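Local coordinates for regulatory protein of LacI family (Chloroflexus aggregans, PDB 3BBL) that probably regulates transcription as a LacI-family repressor or activator, its periplasmic-binding-protein-like core probably sensing a small effector, at residues Asn64-Val69 / Ala256-Arg261; Pro89-Gly94 / Arg248-Leu253; Asn141-Gly146 / Met193-Thr198; Tyr162-Glu167 / Arg174-His179. All coordinates share one frame; numbering follows the deposited sequence.

Interaction 1: Asn64-Val69 / Ala256-Arg261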
loop_
_atom_site.group_PDB
_atom_site.type_symbol
_atom_site.label_atom_id
_atom_site.label_comp_id
_atom_site.label_asym_id
_atom_site.label_seq_id
_atom_site.Cartn_x
_atom_site.Cartn_y
_atom_site.Cartn_z
ATOM N N ASN A 64 -26.839 -13.149 1.039
ATOM C CA ASN A 64 -26.151 -11.943 1.484
ATOM C C ASN A 64 -25.534 -11.085 0.372
ATOM O O ASN A 64 -25.193 -9.927 0.605
ATOM C CB ASN A 64 -25.069 -12.304 2.512
ATOM C CG ASN A 64 -25.654 -12.780 3.841
ATOM O OD1 ASN A 64 -26.876 -12.811 4.023
ATOM N ND2 ASN A 64 -24.779 -13.148 4.777
ATOM N N VAL A 65 -25.390 -11.644 -0.826
ATOM C CA VAL A 65 -24.823 -10.902 -1.949
ATOM C C VAL A 65 -25.533 -11.248 -3.243
ATOM O O VAL A 65 -26.076 -12.334 -3.381
ATOM C CB VAL A 65 -23.321 -11.206 -2.138
ATOM C CG1 VAL A 65 -22.554 -10.838 -0.883
ATOM C CG2 VAL A 65 -23.124 -12.671 -2.470
ATOM N N ASP A 66 -25.519 -10.321 -4.192
ATOM C CA ASP A 66 -26.165 -10.541 -5.475
ATOM C C ASP A 66 -25.129 -10.893 -6.532
ATOM O O ASP A 66 -25.472 -11.317 -7.632
ATOM C CB ASP A 66 -26.923 -9.284 -5.910
ATOM C CG ASP A 66 -27.771 -8.708 -4.801
ATOM O OD1 ASP A 66 -28.443 -9.490 -4.095
ATOM O OD2 ASP A 66 -27.770 -7.475 -4.634
ATOM N N GLY A 67 -23.859 -10.715 -6.193
ATOM C CA GLY A 67 -22.794 -11.002 -7.136
ATOM C C GLY A 67 -21.414 -10.897 -6.513
ATOM O O GLY A 67 -21.259 -10.446 -5.371
ATOM N N PHE A 68 -20.407 -11.313 -7.270
ATOM C CA PHE A 68 -19.028 -11.288 -6.809
ATOM C C PHE A 68 -18.097 -10.617 -7.804
ATOM O O PHE A 68 -18.369 -10.551 -9.002
ATOM C CB PHE A 68 -18.498 -12.707 -6.626
ATOM C CG PHE A 68 -19.166 -13.488 -5.544
ATOM C CD1 PHE A 68 -18.821 -13.293 -4.213
ATOM C CD2 PHE A 68 -20.101 -14.469 -5.863
ATOM C CE1 PHE A 68 -19.388 -14.069 -3.210
ATOM C CE2 PHE A 68 -20.677 -15.251 -4.874
ATOM C CZ PHE A 68 -20.321 -15.053 -3.540
ATOM N N VAL A 69 -16.986 -10.121 -7.281
ATOM C CA VAL A 69 -15.937 -9.548 -8.097
ATOM C C VAL A 69 -14.762 -10.424 -7.673
ATOM O O VAL A 69 -14.576 -10.675 -6.481
ATOM C CB VAL A 69 -15.660 -8.085 -7.754
ATOM C CG1 VAL A 69 -14.389 -7.623 -8.467
ATOM C CG2 VAL A 69 -16.832 -7.221 -8.200
ATOM N N ALA A 256 -25.003 -4.068 -13.570
ATOM C CA ALA A 256 -25.854 -4.188 -14.745
ATOM C C ALA A 256 -26.293 -5.641 -14.923
ATOM O O ALA A 256 -27.445 -5.910 -15.250
ATOM C CB ALA A 256 -25.111 -3.709 -15.983
ATOM N N ILE A 257 -25.375 -6.575 -14.699
ATOM C CA ILE A 257 -25.682 -7.993 -14.841
ATOM C C ILE A 257 -26.661 -8.432 -13.762
ATOM O O ILE A 257 -27.618 -9.162 -14.028
ATOM C CB ILE A 257 -24.412 -8.857 -14.730
ATOM C CG1 ILE A 257 -23.451 -8.511 -15.867
ATOM C CG2 ILE A 257 -24.776 -10.333 -14.779
ATOM C CD1 ILE A 257 -22.124 -9.241 -15.791
ATOM N N VAL A 258 -26.413 -7.983 -12.539
ATOM C CA VAL A 258 -27.270 -8.326 -11.417
ATOM C C VAL A 258 -28.695 -7.810 -11.615
ATOM O O VAL A 258 -29.658 -8.463 -11.221
ATOM C CB VAL A 258 -26.699 -7.756 -10.090
ATOM C CG1 VAL A 258 -27.752 -7.818 -8.986
ATOM C CG2 VAL A 258 -25.470 -8.547 -9.680
ATOM N N GLU A 259 -28.827 -6.645 -12.240
ATOM C CA GLU A 259 -30.136 -6.049 -12.457
ATOM C C GLU A 259 -30.817 -6.430 -13.775
ATOM O O GLU A 259 -31.712 -5.727 -14.246
ATOM C CB GLU A 259 -30.033 -4.527 -12.320
ATOM C CG GLU A 259 -29.459 -4.108 -10.969
ATOM C CD GLU A 259 -29.460 -2.609 -10.747
ATOM O OE1 GLU A 259 -29.523 -1.858 -11.745
ATOM O OE2 GLU A 259 -29.382 -2.182 -9.572
ATOM N N GLY A 260 -30.385 -7.545 -14.360
ATOM C CA GLY A 260 -30.978 -8.037 -15.594
ATOM C C GLY A 260 -30.759 -7.307 -16.911
ATOM O O GLY A 260 -31.298 -7.730 -17.932
ATOM N N ARG A 261 -29.980 -6.231 -16.913
ATOM C CA ARG A 261 -29.734 -5.480 -18.145
ATOM C C ARG A 261 -28.295 -5.596 -18.646
ATOM O O ARG A 261 -27.665 -4.591 -18.990
ATOM C CB ARG A 261 -30.094 -4.007 -17.930
ATOM C CG ARG A 261 -29.502 -3.423 -16.668
ATOM C CD ARG A 261 -29.979 -2.005 -16.407
ATOM N NE ARG A 261 -29.455 -1.497 -15.140
ATOM C CZ ARG A 261 -28.168 -1.264 -14.900
ATOM N NH1 ARG A 261 -27.263 -1.485 -15.843
ATOM N NH2 ARG A 261 -27.780 -0.823 -13.714
#

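Interaction 2: Pro89-Gly94 / Arg248-Leu253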
loop_
_atom_site.group_PDB
_atom_site.type_symbol
_atom_site.label_atom_id
_atom_site.label_comp_id
_atom_site.label_asym_id
_atom_site.label_seq_id
_atom_site.Cartn_x
_atom_site.Cartn_y
_atom_site.Cartn_z
ATOM N N PRO A 89 -24.169 -14.259 -10.763
ATOM C CA PRO A 89 -23.513 -13.036 -11.251
ATOM C C PRO A 89 -22.113 -12.786 -10.685
ATOM O O PRO A 89 -21.883 -12.891 -9.474
ATOM C CB PRO A 89 -24.481 -11.929 -10.836
ATOM C CG PRO A 89 -25.803 -12.633 -10.739
ATOM C CD PRO A 89 -25.433 -13.931 -10.084
ATOM N N PHE A 90 -21.181 -12.450 -11.569
ATOM C CA PHE A 90 -19.819 -12.168 -11.150
ATOM C C PHE A 90 -19.042 -11.536 -12.280
ATOM O O PHE A 90 -19.346 -11.740 -13.453
ATOM C CB PHE A 90 -19.114 -13.450 -10.692
ATOM C CG PHE A 90 -18.589 -14.304 -11.816
ATOM C CD1 PHE A 90 -17.322 -14.075 -12.352
ATOM C CD2 PHE A 90 -19.351 -15.352 -12.325
ATOM C CE1 PHE A 90 -16.819 -14.886 -13.381
ATOM C CE2 PHE A 90 -18.860 -16.167 -13.350
ATOM C CZ PHE A 90 -17.593 -15.935 -13.880
ATOM N N VAL A 91 -18.045 -10.746 -11.909
ATOM C CA VAL A 91 -17.165 -10.099 -12.869
ATOM C C VAL A 91 -15.763 -10.407 -12.385
ATOM O O VAL A 91 -15.462 -10.253 -11.203
ATOM C CB VAL A 91 -17.354 -8.570 -12.895
ATOM C CG1 VAL A 91 -16.234 -7.927 -13.695
ATOM C CG2 VAL A 91 -18.691 -8.221 -13.510
ATOM N N ALA A 92 -14.914 -10.873 -13.286
ATOM C CA ALA A 92 -13.538 -11.177 -12.918
ATOM C C ALA A 92 -12.632 -10.022 -13.329
ATOM O O ALA A 92 -12.772 -9.472 -14.418
ATOM C CB ALA A 92 -13.081 -12.463 -13.596
ATOM N N PHE A 93 -11.737 -9.626 -12.434
ATOM C CA PHE A 93 -10.776 -8.574 -12.742
ATOM C C PHE A 93 -9.546 -9.347 -13.217
ATOM O O PHE A 93 -8.659 -9.671 -12.424
ATOM C CB PHE A 93 -10.422 -7.764 -11.493
ATOM C CG PHE A 93 -9.352 -6.721 -11.723
ATOM C CD1 PHE A 93 -8.568 -6.265 -10.669
ATOM C CD2 PHE A 93 -9.132 -6.186 -12.990
ATOM C CE1 PHE A 93 -7.588 -5.299 -10.870
ATOM C CE2 PHE A 93 -8.149 -5.217 -13.199
ATOM C CZ PHE A 93 -7.376 -4.773 -12.133
ATOM N N GLY A 94 -9.519 -9.656 -14.508
ATOM C CA GLY A 94 -8.418 -10.412 -15.075
ATOM C C GLY A 94 -8.936 -11.619 -15.834
ATOM O O GLY A 94 -9.813 -12.324 -15.351
ATOM N N ARG A 248 -14.079 0.743 -10.813
ATOM C CA ARG A 248 -15.343 1.348 -11.190
ATOM C C ARG A 248 -16.043 0.524 -12.268
ATOM O O ARG A 248 -17.249 0.318 -12.209
ATOM C CB ARG A 248 -15.100 2.782 -11.685
ATOM C CG ARG A 248 -16.315 3.447 -12.322
ATOM C CD ARG A 248 -16.077 4.922 -12.604
ATOM N NE ARG A 248 -15.106 5.162 -13.674
ATOM C CZ ARG A 248 -15.319 4.903 -14.962
ATOM N NH1 ARG A 248 -16.478 4.387 -15.360
ATOM N NH2 ARG A 248 -14.371 5.171 -15.855
ATOM N N LYS A 249 -15.277 0.051 -13.246
ATOM C CA LYS A 249 -15.833 -0.743 -14.334
ATOM C C LYS A 249 -16.357 -2.094 -13.867
ATOM O O LYS A 249 -17.334 -2.605 -14.404
ATOM C CB LYS A 249 -14.786 -0.952 -15.435
ATOM C CG LYS A 249 -14.509 0.276 -16.298
ATOM C CD LYS A 249 -15.763 0.729 -17.035
ATOM C CE LYS A 249 -15.431 1.595 -18.249
ATOM N NZ LYS A 249 -14.628 2.807 -17.904
ATOM N N CYS A 250 -15.710 -2.682 -12.870
ATOM C CA CYS A 250 -16.158 -3.967 -12.365
ATOM C C CYS A 250 -17.535 -3.820 -11.737
ATOM O O CYS A 250 -18.474 -4.535 -12.095
ATOM C CB CYS A 250 -15.176 -4.520 -11.329
ATOM S SG CYS A 250 -13.724 -5.307 -12.024
ATOM N N ILE A 251 -17.651 -2.889 -10.796
ATOM C CA ILE A 251 -18.915 -2.646 -10.114
ATOM C C ILE A 251 -20.003 -2.312 -11.129
ATOM O O ILE A 251 -21.094 -2.871 -11.110
ATOM C CB ILE A 251 -18.781 -1.475 -9.115
ATOM C CG1 ILE A 251 -17.868 -1.883 -7.955
ATOM C CG2 ILE A 251 -20.152 -1.061 -8.598
ATOM C CD1 ILE A 251 -18.400 -3.035 -7.120
ATOM N N GLU A 252 -19.673 -1.399 -12.029
ATOM C CA GLU A 252 -20.581 -0.941 -13.063
ATOM C C GLU A 252 -21.104 -2.066 -13.949
ATOM O O GLU A 252 -22.271 -2.078 -14.325
ATOM C CB GLU A 252 -19.855 0.089 -13.909
ATOM C CG GLU A 252 -20.713 0.887 -14.839
ATOM C CD GLU A 252 -19.936 2.031 -15.450
ATOM O OE1 GLU A 252 -19.444 2.894 -14.687
ATOM O OE2 GLU A 252 -19.810 2.060 -16.692
ATOM N N LEU A 253 -20.237 -3.014 -14.277
ATOM C CA LEU A 253 -20.621 -4.131 -15.132
ATOM C C LEU A 253 -21.410 -5.186 -14.366
ATOM O O LEU A 253 -22.358 -5.761 -14.890
ATOM C CB LEU A 253 -19.371 -4.766 -15.750
ATOM C CG LEU A 253 -19.565 -5.982 -16.658
ATOM C CD1 LEU A 253 -20.490 -5.623 -17.807
ATOM C CD2 LEU A 253 -18.211 -6.442 -17.191
#

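Interaction 3: Asn141-Gly146 / Met193-Thr198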
loop_
_atom_site.group_PDB
_atom_site.type_symbol
_atom_site.label_atom_id
_atom_site.label_comp_id
_atom_site.label_asym_id
_atom_site.label_seq_id
_atom_site.Cartn_x
_atom_site.Cartn_y
_atom_site.Cartn_z
ATOM N N ASN A 141 2.671 -14.120 -18.479
ATOM C CA ASN A 141 2.765 -14.391 -19.902
ATOM C C ASN A 141 2.266 -13.217 -20.721
ATOM O O ASN A 141 2.813 -12.926 -21.776
ATOM C CB ASN A 141 1.978 -15.647 -20.263
ATOM C CG ASN A 141 2.509 -16.870 -19.573
ATOM O OD1 ASN A 141 3.709 -16.983 -19.332
ATOM N ND2 ASN A 141 1.621 -17.805 -19.254
ATOM N N ASP A 142 1.232 -12.533 -20.244
ATOM C CA ASP A 142 0.718 -11.387 -20.985
ATOM C C ASP A 142 1.789 -10.318 -21.079
ATOM O O ASP A 142 2.084 -9.806 -22.157
ATOM C CB ASP A 142 -0.519 -10.790 -20.306
ATOM C CG ASP A 142 -1.785 -11.541 -20.640
ATOM O OD1 ASP A 142 -2.119 -12.507 -19.925
ATOM O OD2 ASP A 142 -2.444 -11.165 -21.628
ATOM N N ARG A 143 2.374 -9.992 -19.935
ATOM C CA ARG A 143 3.409 -8.976 -19.882
ATOM C C ARG A 143 4.664 -9.379 -20.654
ATOM O O ARG A 143 5.272 -8.554 -21.323
ATOM C CB ARG A 143 3.738 -8.662 -18.426
ATOM C CG ARG A 143 2.553 -8.036 -17.692
ATOM C CD ARG A 143 2.861 -7.770 -16.231
ATOM N NE ARG A 143 1.710 -7.216 -15.544
ATOM C CZ ARG A 143 1.671 -6.955 -14.243
ATOM N NH1 ARG A 143 2.720 -7.193 -13.469
ATOM N NH2 ARG A 143 0.571 -6.453 -13.716
ATOM N N LEU A 144 5.045 -10.645 -20.571
ATOM C CA LEU A 144 6.212 -11.115 -21.291
ATOM C C LEU A 144 5.967 -11.041 -22.795
ATOM O O LEU A 144 6.877 -10.724 -23.568
ATOM C CB LEU A 144 6.542 -12.552 -20.895
ATOM C CG LEU A 144 7.696 -13.197 -21.668
ATOM C CD1 LEU A 144 8.937 -12.327 -21.596
ATOM C CD2 LEU A 144 7.973 -14.575 -21.097
ATOM N N GLN A 145 4.729 -11.314 -23.200
ATOM C CA GLN A 145 4.347 -11.297 -24.609
ATOM C C GLN A 145 4.628 -9.945 -25.262
ATOM O O GLN A 145 5.116 -9.887 -26.395
ATOM C CB GLN A 145 2.859 -11.660 -24.746
ATOM C CG GLN A 145 2.351 -11.843 -26.174
ATOM C CD GLN A 145 3.183 -12.833 -26.975
ATOM O OE1 GLN A 145 3.496 -13.937 -26.506
ATOM N NE2 GLN A 145 3.538 -12.445 -28.196
ATOM N N GLY A 146 4.324 -8.866 -24.548
ATOM C CA GLY A 146 4.558 -7.533 -25.079
ATOM C C GLY A 146 6.024 -7.297 -25.403
ATOM O O GLY A 146 6.364 -6.643 -26.389
HETATM N N MSE A 193 13.826 -4.659 -18.305
HETATM C CA MSE A 193 12.391 -4.501 -18.085
HETATM C C MSE A 193 12.030 -5.506 -16.975
HETATM O O MSE A 193 12.468 -6.653 -17.012
HETATM C CB MSE A 193 11.653 -4.833 -19.392
HETATM C CG MSE A 193 10.149 -4.953 -19.308
HETATM SE SE MSE A 193 9.267 -3.218 -19.479
HETATM C CE MSE A 193 8.215 -3.247 -17.825
ATOM N N THR A 194 11.260 -5.087 -15.976
ATOM C CA THR A 194 10.871 -6.015 -14.905
ATOM C C THR A 194 9.346 -6.152 -14.837
ATOM O O THR A 194 8.616 -5.238 -15.234
ATOM C CB THR A 194 11.411 -5.554 -13.526
ATOM O OG1 THR A 194 10.763 -4.344 -13.123
ATOM C CG2 THR A 194 12.901 -5.320 -13.605
ATOM N N LEU A 195 8.850 -7.281 -14.337
ATOM C CA LEU A 195 7.402 -7.465 -14.274
ATOM C C LEU A 195 6.669 -6.817 -13.112
ATOM O O LEU A 195 5.444 -6.871 -13.055
ATOM C CB LEU A 195 7.032 -8.943 -14.379
ATOM C CG LEU A 195 7.361 -9.540 -15.758
ATOM C CD1 LEU A 195 6.470 -10.759 -16.015
ATOM C CD2 LEU A 195 7.154 -8.505 -16.850
ATOM N N ASN A 196 7.415 -6.226 -12.182
ATOM C CA ASN A 196 6.833 -5.469 -11.075
ATOM C C ASN A 196 7.924 -4.565 -10.519
ATOM O O ASN A 196 9.100 -4.786 -10.790
ATOM C CB ASN A 196 6.178 -6.373 -10.006
ATOM C CG ASN A 196 7.161 -7.038 -9.071
ATOM O OD1 ASN A 196 6.758 -7.843 -8.232
ATOM N ND2 ASN A 196 8.432 -6.719 -9.194
ATOM N N ASP A 197 7.542 -3.525 -9.789
ATOM C CA ASP A 197 8.523 -2.590 -9.262
ATOM C C ASP A 197 9.430 -3.176 -8.199
ATOM O O ASP A 197 10.581 -2.752 -8.056
ATOM C CB ASP A 197 7.836 -1.337 -8.726
ATOM C CG ASP A 197 7.149 -0.537 -9.813
ATOM O OD1 ASP A 197 7.495 -0.695 -10.998
ATOM O OD2 ASP A 197 6.272 0.269 -9.480
ATOM N N THR A 198 8.931 -4.151 -7.453
ATOM C CA THR A 198 9.765 -4.773 -6.427
ATOM C C THR A 198 11.017 -5.357 -7.084
ATOM O O THR A 198 12.123 -5.201 -6.570
ATOM C CB THR A 198 9.013 -5.892 -5.701
ATOM O OG1 THR A 198 7.729 -5.407 -5.303
ATOM C CG2 THR A 198 9.775 -6.327 -4.470
#

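Interaction 4: Tyr162-Glu167 / Arg174-His179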
loop_
_atom_site.group_PDB
_atom_site.type_symbol
_atom_site.label_atom_id
_atom_site.label_comp_id
_atom_site.label_asym_id
_atom_site.label_seq_id
_atom_site.Cartn_x
_atom_site.Cartn_y
_atom_site.Cartn_z
ATOM N N TYR A 162 18.680 -13.663 -21.751
ATOM C CA TYR A 162 18.128 -12.372 -21.329
ATOM C C TYR A 162 16.708 -12.463 -20.775
ATOM O O TYR A 162 16.104 -11.444 -20.444
ATOM C CB TYR A 162 18.097 -11.391 -22.492
ATOM C CG TYR A 162 19.395 -10.713 -22.802
ATOM C CD1 TYR A 162 19.450 -9.735 -23.796
ATOM C CD2 TYR A 162 20.568 -11.024 -22.104
ATOM C CE1 TYR A 162 20.637 -9.076 -24.095
ATOM C CE2 TYR A 162 21.770 -10.364 -22.390
ATOM C CZ TYR A 162 21.790 -9.390 -23.388
ATOM O OH TYR A 162 22.929 -8.695 -23.668
ATOM N N ILE A 163 16.162 -13.671 -20.705
ATOM C CA ILE A 163 14.817 -13.850 -20.188
ATOM C C ILE A 163 14.927 -14.705 -18.948
ATOM O O ILE A 163 15.052 -15.917 -19.035
ATOM C CB ILE A 163 13.908 -14.542 -21.227
ATOM C CG1 ILE A 163 13.835 -13.687 -22.487
ATOM C CG2 ILE A 163 12.508 -14.741 -20.659
ATOM C CD1 ILE A 163 13.000 -14.293 -23.589
ATOM N N LEU A 164 14.892 -14.066 -17.789
ATOM C CA LEU A 164 15.017 -14.789 -16.532
ATOM C C LEU A 164 13.668 -14.836 -15.815
ATOM O O LEU A 164 13.049 -13.805 -15.568
ATOM C CB LEU A 164 16.080 -14.112 -15.658
ATOM C CG LEU A 164 17.391 -13.771 -16.390
ATOM C CD1 LEU A 164 18.366 -13.144 -15.423
ATOM C CD2 LEU A 164 18.005 -15.025 -17.002
ATOM N N ARG A 165 13.213 -16.042 -15.497
ATOM C CA ARG A 165 11.930 -16.239 -14.833
ATOM C C ARG A 165 12.087 -16.576 -13.360
ATOM O O ARG A 165 12.944 -17.369 -12.983
ATOM C CB ARG A 165 11.166 -17.363 -15.523
ATOM C CG ARG A 165 10.815 -17.097 -16.969
ATOM C CD ARG A 165 10.281 -18.376 -17.578
ATOM N NE ARG A 165 9.797 -18.225 -18.944
ATOM C CZ ARG A 165 8.609 -17.732 -19.265
ATOM N NH1 ARG A 165 7.771 -17.329 -18.317
ATOM N NH2 ARG A 165 8.255 -17.665 -20.541
ATOM N N GLY A 166 11.235 -15.980 -12.533
ATOM C CA GLY A 166 11.292 -16.214 -11.105
ATOM C C GLY A 166 10.232 -15.426 -10.355
ATOM O O GLY A 166 9.399 -14.739 -10.955
ATOM N N GLU A 167 10.260 -15.529 -9.032
ATOM C CA GLU A 167 9.309 -14.819 -8.191
ATOM C C GLU A 167 9.526 -13.308 -8.235
ATOM O O GLU A 167 10.662 -12.827 -8.257
ATOM C CB GLU A 167 9.430 -15.305 -6.752
ATOM C CG GLU A 167 9.170 -16.787 -6.604
ATOM C CD GLU A 167 7.777 -17.174 -7.071
ATOM O OE1 GLU A 167 7.616 -18.301 -7.596
ATOM O OE2 GLU A 167 6.843 -16.352 -6.910
ATOM N N ARG A 174 17.229 -8.730 -7.723
ATOM C CA ARG A 174 18.628 -8.411 -7.503
ATOM C C ARG A 174 19.537 -9.540 -7.993
ATOM O O ARG A 174 20.490 -9.305 -8.741
ATOM C CB ARG A 174 18.866 -8.154 -6.013
ATOM C CG ARG A 174 20.305 -7.907 -5.619
ATOM C CD ARG A 174 20.385 -7.654 -4.117
ATOM N NE ARG A 174 21.760 -7.632 -3.630
ATOM C CZ ARG A 174 22.505 -8.715 -3.422
ATOM N NH1 ARG A 174 22.008 -9.925 -3.651
ATOM N NH2 ARG A 174 23.760 -8.592 -3.004
ATOM N N ALA A 175 19.236 -10.762 -7.572
ATOM C CA ALA A 175 20.023 -11.929 -7.962
ATOM C C ALA A 175 20.103 -12.080 -9.481
ATOM O O ALA A 175 21.189 -12.248 -10.036
ATOM C CB ALA A 175 19.425 -13.193 -7.342
HETATM N N MSE A 176 18.958 -12.022 -10.153
HETATM C CA MSE A 176 18.931 -12.157 -11.607
HETATM C C MSE A 176 19.714 -11.027 -12.277
HETATM O O MSE A 176 20.388 -11.244 -13.279
HETATM C CB MSE A 176 17.488 -12.170 -12.121
HETATM C CG MSE A 176 16.685 -13.282 -11.517
HETATM SE SE MSE A 176 14.922 -13.605 -12.421
HETATM C CE MSE A 176 14.369 -11.767 -12.381
ATOM N N THR A 177 19.646 -9.822 -11.720
ATOM C CA THR A 177 20.368 -8.709 -12.324
ATOM C C THR A 177 21.877 -8.844 -12.119
ATOM O O THR A 177 22.667 -8.524 -13.024
ATOM C CB THR A 177 19.883 -7.342 -11.778
ATOM O OG1 THR A 177 18.494 -7.178 -12.090
ATOM C CG2 THR A 177 20.671 -6.191 -12.418
ATOM N N LEU A 178 22.279 -9.315 -10.943
ATOM C CA LEU A 178 23.696 -9.494 -10.676
ATOM C C LEU A 178 24.231 -10.546 -11.655
ATOM O O LEU A 178 25.352 -10.447 -12.143
ATOM C CB LEU A 178 23.921 -9.919 -9.218
ATOM C CG LEU A 178 23.767 -8.800 -8.178
ATOM C CD1 LEU A 178 23.864 -9.374 -6.774
ATOM C CD2 LEU A 178 24.830 -7.734 -8.399
ATOM N N HIS A 179 23.412 -11.546 -11.956
ATOM C CA HIS A 179 23.808 -12.582 -12.902
ATOM C C HIS A 179 24.070 -11.923 -14.261
ATOM O O HIS A 179 25.040 -12.236 -14.933
ATOM C CB HIS A 179 22.693 -13.626 -13.032
ATOM C CG HIS A 179 22.932 -14.630 -14.114
ATOM N ND1 HIS A 179 23.875 -15.631 -14.006
ATOM C CD2 HIS A 179 22.348 -14.793 -15.327
ATOM C CE1 HIS A 179 23.858 -16.369 -15.102
ATOM N NE2 HIS A 179 22.942 -15.882 -15.918
#

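Interaction 1: Asn64-Val69 / Ala256-Arg261
Val258 meets Asp66 with both of its methyl groups. Here the last turn of helix 243-258 reaches the chain leading into strand 67-70, in the first of the two alpha/beta lobes of the periplasmic binding protein fold. Val258 CG1 packs on Asp66 CB at 3.5 Å. CG2 turns to the backbone and lies 3.4 Å from Asp66 O. The chi1 of Val258, 166°, sets CG1 anti to its own backbone N, which puts CG1 on the side-chain carbon and CG2 on the backbone. Gly67 follows without a side chain, and its N lies 4.4 Å from Val258 CG2. No hydrogen bond joins the two segments; the contact is by van der Waals packing.

The carboxylate of Asp66 is held elsewhere. Its OD1 bonds Ser4 OG and its OD2 bonds Phe5 N, which ties the residue to the chain entering strand 6-9. Leu3 and Pro89 also pack against Val258.

The helix ends just after Val258 in a Schellman motif. Gly260, at positive phi (71°), is its C-prime residue. Gly260 N bonds Ile257 O at 3.2 Å, and Arg261 N makes a weak bond to Ala256 O. Past this turn, Arg261 doubles back on Glu259 in a salt bridge. Its NH2 stands 2.8 Å from Glu259 OE1 and comes from above the carboxylate plane, 41° out of it.

Interaction 2: Pro89-Gly94 / Arg248-Leu253
The alpha/beta layer of the first lobe of the periplasmic binding protein fold is built here by Val91 and Phe93 of strand 90-93 against Cys250 and Leu253 of helix 243-258. The helix segment runs nearly antiparallel to the strand, at 163°, and the axes approach to 8.4 Å. Val91 points toward the helix and divides its two methyls. CG1, anti to the backbone N, packs on Cys250 SG at 4.0 Å. CG2 lies over the next turn, 4.0 Å from Leu253 CG and equally far from Cys250 O. The Val91 and Leu253 side chains cross at a slant. An alanine here is likely to open a gap between strand and helix, with Cys250 SG and Leu253 CG both losing their methyl partners.

The contact is buried and apolar, with no hydrogen bond across it. Val105 of the next strand touches both Val91 and Cys250. Phe26 of helix 23-36 stacks on the Phe93 ring and also meets Cys250.

Cys250 SG touches both Val91 and Phe93. It is 4.1 Å from Phe93 CB and makes an oblique sulfur-aromatic contact with that ring, 5.4 Å from the ring centroid and 44° off its normal.

Interaction 3: Asn141-Gly146 / Met193-Thr198
Arg143 and Leu195 carry this contact, and helix 138-153 brings the arginine to it. At the start of the segment, Asn141 points away from the loop 195-196. Its ND2 bonds Tyr75 OH and Glu135 O, while its backbone O takes the helix bond from Gln145 N at 2.9 Å.

Arg143 points toward Leu195 and uses both ends of its side chain. At the base, CB packs on Leu195 CD2 at 3.8 Å. The chain beyond is fully extended, with chi2 178° and chi3 -178°, and this carries the guanidinium past the leucine side chain to Leu195 O. There NH1 lies 2.8 Å from Leu195 O, which sits at the guanidinium edge, near its plane. The hydrogen bond is weak because it is bent, with an N-H...O angle of 117°. Replacing Arg143 by a leucine would probably leave Leu195 O without this donor.

Leu195 directly follows strand 191-194, and Asn196 is the N-cap of helix 197-209. This strand-to-helix turn belongs to the second lobe of the periplasmic binding protein fold. In LacI relatives the effector binds in the cleft between the lobes, lined by such strand ends, and Arg143 may face that cleft here. Asp224 lies near Arg143 NH1 as a long, weak ion pair. Within the turn, Thr194 OG1 donates to Asn196 O at 2.9 Å, from above the carbonyl plane.

Next along the helix, Leu144 leans on Ile130 of strand 128-132, which Leu195 also touches.

Interaction 4: Tyr162-Glu167 / Arg174-His179
Leu164 and Met176 bring the two backbones closest, with their CA atoms 6.8 Å apart. Strand 163-165 and helix segment 174-179 run in nearly opposite directions, at 152°, and their axes come within 9.7 Å. They are the first strand and the helix of a beta-alpha-beta crossover that goes on to strand 191-194, passing over strand 128-132. Strand 163-165 is the outermost at this end of the chain's sheet.

Leu164 and Met176, a selenomethionine in this crystal, both point at each other's segment. Their side chains slide past one another in opposite directions. Leu164 CD1 reaches the helix backbone, 3.5 Å from Met176 O and 3.6 Å from Met176 CB. Met176 SE reaches the strand and packs on Leu164 CB at 3.5 Å. With chi3 at -50° the chain is bent at its end, and Met176 CE lies 4.0 Å from Leu164 O. On the far side of the strand Arg165 turns away from the helix and bonds Trp133 O through NH1.

His179, one turn after Met176, adds the outer edge of the contact. Its CD2 lies 4.3 Å from Leu164 CD1, which approaches the ring obliquely.

Overall arrangement
Interactions 1 and 2 share helix 243-258, which packs against neighbouring strands, 67-70 and 90-93, of one lobe. They touch through probable backbone hydrogen bonds of Phe68 with Pro89 and Val91. Interaction 2 is buried and made by apolar side chains and a cysteine sulfur. Interaction 1 is partly buried, at the helix C-terminus, and sets a valine against the base and backbone of an aspartate. Interactions 3 and 4 share the other lobe, with centres about 12 Å apart, and meet where Leu144 packs on Arg165. Interaction 3 is buried and has a weak side-chain-to-backbone hydrogen bond across it, which the other three lack. Interaction 4 is a surface contact of leucine and selenomethionine at the sheet edge.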